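Local coordinates for protein 4-oxalocrotonate tautomerase (Staphylococcus aureus, PDB 2X4K) that belongs to the tautomerase (MIF) superfamily of small beta-alpha-beta enzymes and assembles from six copies of one short chain, at residues A[19-27]-A[38-47]. Sequence-based numbering, arbitrary orientation. Where two conformers were deposited one is given.
With ZN (zinc ion), chain E.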
# COMPACT_ATOMS: atom_id res chain seq x y z
N LEU A 19 9.19 -16.17 9.10
CA LEU A 19 8.16 -15.13 9.27
C LEU A 19 8.20 -14.55 10.68
O LEU A 19 8.18 -13.33 10.87
CB LEU A 19 6.75 -15.71 9.04
CG LEU A 19 6.23 -16.01 7.63
CD1 LEU A 19 4.89 -16.74 7.69
CD2 LEU A 19 6.10 -14.74 6.81
N LYS A 20 8.23 -15.44 11.67
CA LYS A 20 8.27 -15.05 13.08
C LYS A 20 9.47 -14.14 13.34
O LYS A 20 9.33 -13.06 13.93
CB LYS A 20 8.35 -16.29 13.97
CG LYS A 20 8.32 -15.99 15.46
CD LYS A 20 8.19 -17.28 16.26
CE LYS A 20 8.40 -17.03 17.74
NZ LYS A 20 9.83 -16.78 18.05
N ASN A 21 10.63 -14.56 12.87
CA ASN A 21 11.86 -13.81 13.07
C ASN A 21 11.85 -12.50 12.30
O ASN A 21 12.32 -11.49 12.81
CB ASN A 21 13.07 -14.66 12.67
CG ASN A 21 13.28 -15.84 13.59
OD1 ASN A 21 12.85 -15.83 14.74
ND2 ASN A 21 13.93 -16.86 13.07
N LEU A 22 11.32 -12.51 11.08
CA LEU A 22 11.21 -11.28 10.30
C LEU A 22 10.40 -10.23 11.06
O LEU A 22 10.81 -9.07 11.16
CB LEU A 22 10.55 -11.60 8.95
CG LEU A 22 10.26 -10.45 8.00
CD1 LEU A 22 11.53 -9.73 7.59
CD2 LEU A 22 9.50 -10.98 6.78
N VAL A 23 9.25 -10.63 11.59
CA VAL A 23 8.42 -9.69 12.34
C VAL A 23 9.17 -9.13 13.56
O VAL A 23 9.14 -7.93 13.81
CB VAL A 23 7.06 -10.32 12.75
CG1 VAL A 23 6.32 -9.43 13.74
CG2 VAL A 23 6.22 -10.57 11.52
N SER A 24 9.85 -9.99 14.31
CA SER A 24 10.56 -9.53 15.49
C SER A 24 11.75 -8.64 15.15
O SER A 24 11.92 -7.58 15.76
CB SER A 24 11.03 -10.73 16.32
OG SER A 24 11.57 -10.30 17.56
N GLU A 25 12.56 -9.06 14.19
CA GLU A 25 13.79 -8.32 13.85
C GLU A 25 13.49 -7.01 13.12
O GLU A 25 14.19 -6.02 13.35
CB GLU A 25 14.73 -9.19 13.02
CG GLU A 25 15.21 -10.44 13.76
CD GLU A 25 16.60 -10.33 14.38
OE1 GLU A 25 17.22 -9.25 14.34
OE2 GLU A 25 17.08 -11.36 14.89
N VAL A 26 12.48 -6.98 12.25
CA VAL A 26 12.08 -5.73 11.61
C VAL A 26 11.58 -4.75 12.68
O VAL A 26 11.86 -3.55 12.62
CB VAL A 26 11.02 -5.96 10.52
CG1 VAL A 26 10.31 -4.66 10.16
CG2 VAL A 26 11.65 -6.60 9.28
N THR A 27 10.84 -5.26 13.65
CA THR A 27 10.36 -4.42 14.75
C THR A 27 11.54 -3.85 15.54
O THR A 27 11.57 -2.66 15.82
CB THR A 27 9.39 -5.20 15.65
OG1 THR A 27 8.26 -5.58 14.87
CG2 THR A 27 8.90 -4.37 16.81
N ARG A 38 7.82 0.34 21.15
CA ARG A 38 7.66 -0.96 20.53
C ARG A 38 6.19 -1.35 20.35
O ARG A 38 5.83 -1.95 19.35
CB ARG A 38 8.40 -2.04 21.31
CG ARG A 38 8.63 -3.29 20.50
CD ARG A 38 9.35 -4.35 21.27
NE ARG A 38 9.53 -5.56 20.46
CZ ARG A 38 10.54 -5.77 19.62
NH1 ARG A 38 11.49 -4.87 19.45
NH2 ARG A 38 10.59 -6.90 18.92
N GLN A 39 5.35 -0.98 21.31
CA GLN A 39 3.93 -1.33 21.27
C GLN A 39 3.16 -0.63 20.13
O GLN A 39 2.02 -0.99 19.84
CB GLN A 39 3.25 -1.03 22.61
CG GLN A 39 3.21 0.45 23.02
CD GLN A 39 4.36 0.85 23.93
OE1 GLN A 39 5.51 0.43 23.75
NE2 GLN A 39 4.06 1.70 24.92
N ALA A 40 3.78 0.38 19.53
CA ALA A 40 3.17 1.12 18.44
C ALA A 40 3.67 0.66 17.07
O ALA A 40 3.30 1.26 16.06
CB ALA A 40 3.45 2.60 18.62
N ILE A 41 4.51 -0.38 17.03
CA ILE A 41 5.12 -0.82 15.77
C ILE A 41 4.38 -2.05 15.27
O ILE A 41 4.30 -3.07 15.96
CB ILE A 41 6.62 -1.15 15.94
CG1 ILE A 41 7.38 0.08 16.42
CG2 ILE A 41 7.19 -1.65 14.60
CD1 ILE A 41 8.82 -0.21 16.84
N HIS A 42 3.86 -1.95 14.05
CA HIS A 42 3.02 -2.97 13.44
C HIS A 42 3.69 -3.49 12.18
O HIS A 42 4.24 -2.70 11.41
CB HIS A 42 1.67 -2.36 13.07
CG HIS A 42 1.03 -1.63 14.21
ND1 HIS A 42 1.43 -0.37 14.60
CD2 HIS A 42 0.05 -2.00 15.06
CE1 HIS A 42 0.69 0.01 15.63
NE2 HIS A 42 -0.15 -0.96 15.93
N VAL A 43 3.62 -4.80 11.96
CA VAL A 43 4.22 -5.40 10.78
C VAL A 43 3.21 -6.31 10.09
O VAL A 43 2.56 -7.13 10.74
CB VAL A 43 5.49 -6.20 11.11
CG1 VAL A 43 6.10 -6.82 9.85
CG2 VAL A 43 6.50 -5.32 11.82
N VAL A 44 3.08 -6.15 8.78
CA VAL A 44 2.28 -7.02 7.95
C VAL A 44 3.17 -7.60 6.86
O VAL A 44 3.94 -6.87 6.24
CB VAL A 44 1.12 -6.26 7.30
CG1 VAL A 44 0.37 -7.14 6.30
CG2 VAL A 44 0.18 -5.70 8.37
N ILE A 45 3.05 -8.91 6.65
CA ILE A 45 3.78 -9.61 5.61
C ILE A 45 2.80 -10.02 4.52
O ILE A 45 1.75 -10.62 4.80
CB ILE A 45 4.49 -10.85 6.15
CG1 ILE A 45 5.38 -10.50 7.34
CG2 ILE A 45 5.34 -11.49 5.06
CD1 ILE A 45 5.81 -11.70 8.14
N GLU A 46 3.13 -9.68 3.27
CA GLU A 46 2.36 -10.10 2.11
C GLU A 46 3.25 -10.95 1.24
O GLU A 46 4.24 -10.45 0.70
CB GLU A 46 1.90 -8.89 1.30
CG GLU A 46 0.97 -7.97 2.04
CD GLU A 46 0.38 -6.93 1.12
OE1 GLU A 46 1.15 -6.14 0.54
OE2 GLU A 46 -0.86 -6.93 0.95
N GLU A 47 2.91 -12.22 1.10
CA GLU A 47 3.68 -13.12 0.26
C GLU A 47 3.19 -13.03 -1.18
O GLU A 47 1.99 -12.88 -1.44
CB GLU A 47 3.61 -14.55 0.81
CG GLU A 47 4.35 -14.70 2.14
CD GLU A 47 4.39 -16.14 2.66
OE1 GLU A 47 3.58 -16.46 3.55
OE2 GLU A 47 5.21 -16.94 2.18
ZN ZN E . -1.72 -0.82 17.20
O HOH W 1 5.50 -5.55 15.29
O HOH W 2 -2.42 -3.04 17.70
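In the beta-alpha-beta unit formed by strand 5-11, helix 16-34 and strand 42-48, Val23 and Leu19 of the helix pack on Val43 and Ile45 of the second strand. Helix 19-27 and strand 42-47 run at 144° to each other, roughly antiparallel, their axes 8.9 Å apart at the closest. Ile45 points its CD1 among three helix side chains: Leu19 CD2 meets it, Val23 CG2 lies 3.6 Å away, and Leu22 CD2 comes within 4.0 Å of the same CD1. One residue pair along, Val23 and Val43 lie side by side, pointing opposite ways, CG2 against CG1, while Val26 CG1 reaches Val43 CG2. This apolar layer belongs to the tautomerase fold, in which the helix lies across one side of the paired parallel strands; Val26 and Ile45 also touch Val6 and Leu10 of strand 5-11, respectively. Thr27 ends the row with both branches engaged. With OG1 beside its own backbone N (chi1 -62°), the hydroxyl donates to Val23 O at 2.7 Å, sharing that carbonyl with Thr27 N, and accepts from a water that also donates to Ile41 O at 2.8 Å, bridging the helix to the residue just before the strand. Arg38, its chain extended from CG to NE, lays its guanidinium beneath Thr27 CG2, which sits 3.5 Å above the plane, over its centre; Asp28 and Glu31 form salt bridges with Arg38 NH1. On the other side of the strand, His42 NE2 binds zinc at 2.0 Å, sharing the ion with Asp62 of one neighbouring subunit, His42 of another and a water.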